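Local coordinates for TnpArep for protein (PDB 4ER8), which binds hairpins of repetitive extragenic palindromes and cleaves and recombines the mosaic elements built from them, as a single-strand DNA endonuclease of the HUH type, at residues T30-Q33 / M34-A38. Sequence-based numbering, arbitrary orientation.
Sequences TQYQ and MLRHA
Gln-31 and Leu-35 are joined by a hydrogen bond at the start of helix 32-45, from Leu-35 N to Gln-31 O, 3.2 Å long. Gln-31 holds the N-cap position, between the short helix 27-30 and the longer one, and its carbonyl already points along the new axis. The i to i+4 pattern then repeats: Arg-36 N reaches Tyr-32 O at 2.8 Å, and His-37 N reaches Gln-33 O at 2.7 Å. This first turn is a worked example of how the helical repeat, once the first turn is formed, deals side chains onto different flanks. With CG anti to the backbone N (chi1 -167°), Tyr-32 swings its ring along the helix, where CD of Arg-36 lies over one face, 3.4 Å from CE2. The aliphatic CD makes the packing contact, and the guanidinium, its plane 51° from that of the ring, does not stack on it. Gln-33 runs beside Arg-36 on the exposed flank; its OE1 stays 4.0 Å from Arg-36 NE and 3.8 Å from His-37 CE1, both loose approaches. On another flank the bent chains of Gln-31 and Met-34 lie alongside each other, pointing the same way, and both meet Phe-84 of helix 73-87. Replacing Gln-31 with an alanine would probably remove the arm that lies along Met-34 and open a gap between it and Phe-84. Leu-35 turns inward to Val-55 of strand 49-55, a residue Tyr-32 also touches while its ring meets Phe-134 edge-to-face. Chemically, then, main-chain bonds define the turn, packing of Leu-35 and Tyr-32 on Val-55, and of Gln-31 and Met-34 on Phe-84, seats it against the sheet and helix 73-87, and the polar groups of Gln-33, Arg-36 and His-37 are left on the exposed side.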
ATOM      1  N   THR A  30      -1.473  15.016  -3.506  1.00 61.65           N
ATOM      2  CA  THR A  30      -2.340  16.174  -3.674  1.00 62.14           C
ATOM      3  C   THR A  30      -3.776  15.830  -3.250  1.00 62.71           C
ATOM      4  O   THR A  30      -4.356  16.502  -2.386  1.00 62.91           O
ATOM      5  CB  THR A  30      -2.233  16.686  -5.135  1.00 62.57           C
ATOM      6  OG1 THR A  30      -0.887  17.150  -5.366  1.00 62.54           O
ATOM      7  CG2 THR A  30      -3.231  17.812  -5.437  1.00 62.20           C
ATOM      8  N   GLN A  31      -4.324  14.746  -3.793  1.00 62.82           N
ATOM      9  CA  GLN A  31      -5.662  14.322  -3.423  1.00 62.87           C
ATOM     10  C   GLN A  31      -5.649  13.262  -2.350  1.00 62.40           C
ATOM     11  O   GLN A  31      -6.502  12.364  -2.319  1.00 62.30           O
ATOM     12  CB  GLN A  31      -6.418  13.821  -4.640  1.00 63.70           C
ATOM     13  CG  GLN A  31      -6.704  14.902  -5.665  1.00 66.68           C
ATOM     14  CD  GLN A  31      -7.300  16.147  -5.035  1.00 70.62           C
ATOM     15  OE1 GLN A  31      -6.867  17.260  -5.343  1.00 72.38           O
ATOM     16  NE2 GLN A  31      -8.283  15.971  -4.132  1.00 70.80           N
ATOM     17  N   TYR A  32      -4.705  13.383  -1.435  1.00 61.89           N
ATOM     18  CA  TYR A  32      -4.670  12.469  -0.308  1.00 62.29           C
ATOM     19  C   TYR A  32      -6.063  12.150   0.263  1.00 62.20           C
ATOM     20  O   TYR A  32      -6.382  10.996   0.578  1.00 62.28           O
ATOM     21  CB  TYR A  32      -3.771  13.023   0.790  1.00 62.16           C
ATOM     22  CG  TYR A  32      -3.433  11.995   1.841  1.00 62.91           C
ATOM     23  CD1 TYR A  32      -3.060  10.695   1.483  1.00 61.65           C
ATOM     24  CD2 TYR A  32      -3.470  12.319   3.199  1.00 63.12           C
ATOM     25  CE1 TYR A  32      -2.744   9.752   2.449  1.00 62.36           C
ATOM     26  CE2 TYR A  32      -3.146  11.384   4.166  1.00 62.99           C
ATOM     27  CZ  TYR A  32      -2.790  10.102   3.788  1.00 62.27           C
ATOM     28  OH  TYR A  32      -2.472   9.183   4.750  1.00 61.82           O
ATOM     29  N   GLN A  33      -6.881  13.191   0.364  1.00 62.16           N
ATOM     30  CA  GLN A  33      -8.190  13.148   0.985  1.00 61.95           C
ATOM     31  C   GLN A  33      -9.162  12.247   0.270  1.00 61.28           C
ATOM     32  O   GLN A  33      -9.763  11.390   0.903  1.00 60.77           O
ATOM     33  CB  GLN A  33      -8.753  14.572   1.077  1.00 63.04           C
ATOM     34  CG  GLN A  33      -7.968  15.473   2.038  1.00 64.54           C
ATOM     35  CD  GLN A  33      -7.707  14.755   3.356  1.00 67.66           C
ATOM     36  OE1 GLN A  33      -8.562  13.993   3.848  1.00 67.57           O
ATOM     37  NE2 GLN A  33      -6.509  14.968   3.924  1.00 68.29           N
ATOM     38  N   MET A  34      -9.325  12.436  -1.039  1.00 60.92           N
ATOM     39  CA  MET A  34     -10.170  11.532  -1.831  1.00 60.85           C
ATOM     40  C   MET A  34      -9.705  10.107  -1.632  1.00 60.02           C
ATOM     41  O   MET A  34     -10.535   9.212  -1.441  1.00 59.64           O
ATOM     42  CB  MET A  34     -10.109  11.839  -3.321  1.00 61.50           C
ATOM     43  CG  MET A  34     -11.044  12.939  -3.815  1.00 64.22           C
ATOM     44  SD  MET A  34     -10.094  13.975  -4.970  1.00 71.70           S
ATOM     45  CE  MET A  34     -11.327  15.201  -5.438  1.00 71.45           C
ATOM     46  N   LEU A  35      -8.382   9.898  -1.655  1.00 58.67           N
ATOM     47  CA  LEU A  35      -7.845   8.552  -1.462  1.00 57.54           C
ATOM     48  C   LEU A  35      -8.280   8.016  -0.132  1.00 57.81           C
ATOM     49  O   LEU A  35      -8.979   7.003  -0.068  1.00 57.51           O
ATOM     50  CB  LEU A  35      -6.329   8.510  -1.564  1.00 56.85           C
ATOM     51  CG  LEU A  35      -5.658   7.132  -1.466  1.00 55.27           C
ATOM     52  CD1 LEU A  35      -5.920   6.245  -2.655  1.00 53.65           C
ATOM     53  CD2 LEU A  35      -4.182   7.312  -1.316  1.00 55.51           C
ATOM     54  N   ARG A  36      -7.877   8.711   0.928  1.00 58.33           N
ATOM     55  CA  ARG A  36      -8.284   8.339   2.267  1.00 59.05           C
ATOM     56  C   ARG A  36      -9.770   8.009   2.251  1.00 59.44           C
ATOM     57  O   ARG A  36     -10.176   6.927   2.704  1.00 60.00           O
ATOM     58  CB  ARG A  36      -7.987   9.465   3.249  1.00 59.55           C
ATOM     59  CG  ARG A  36      -6.806   9.217   4.190  1.00 60.95           C
ATOM     60  CD  ARG A  36      -6.357  10.519   4.901  1.00 64.08           C
ATOM     61  NE  ARG A  36      -7.159  10.995   6.056  1.00 66.47           N
ATOM     62  CZ  ARG A  36      -8.001  10.266   6.795  1.00 66.36           C
ATOM     63  NH1 ARG A  36      -8.217   8.980   6.542  1.00 65.54           N
ATOM     64  NH2 ARG A  36      -8.633  10.840   7.811  1.00 68.03           N
ATOM     65  N   HIS A  37     -10.567   8.908   1.669  1.00 59.19           N
ATOM     66  CA  HIS A  37     -12.012   8.738   1.651  1.00 59.38           C
ATOM     67  C   HIS A  37     -12.442   7.428   0.988  1.00 57.52           C
ATOM     68  O   HIS A  37     -13.202   6.657   1.569  1.00 57.23           O
ATOM     69  CB  HIS A  37     -12.707  10.000   1.093  1.00 60.69           C
ATOM     70  CG  HIS A  37     -12.663  11.176   2.044  1.00 66.02           C
ATOM     71  ND1 HIS A  37     -12.030  12.369   1.741  1.00 71.13           N
ATOM     72  CD2 HIS A  37     -13.154  11.327   3.304  1.00 68.96           C
ATOM     73  CE1 HIS A  37     -12.131  13.200   2.768  1.00 70.93           C
ATOM     74  NE2 HIS A  37     -12.810  12.591   3.728  1.00 71.28           N
ATOM     75  N   ALA A  38     -11.872   7.153  -0.181  1.00 55.97           N
ATOM     76  CA  ALA A  38     -12.138   5.933  -0.962  1.00 54.23           C
ATOM     77  C   ALA A  38     -11.900   4.635  -0.212  1.00 53.28           C
ATOM     78  O   ALA A  38     -12.743   3.727  -0.239  1.00 53.06           O
ATOM     79  CB  ALA A  38     -11.329   5.940  -2.244  1.00 53.87           C
TER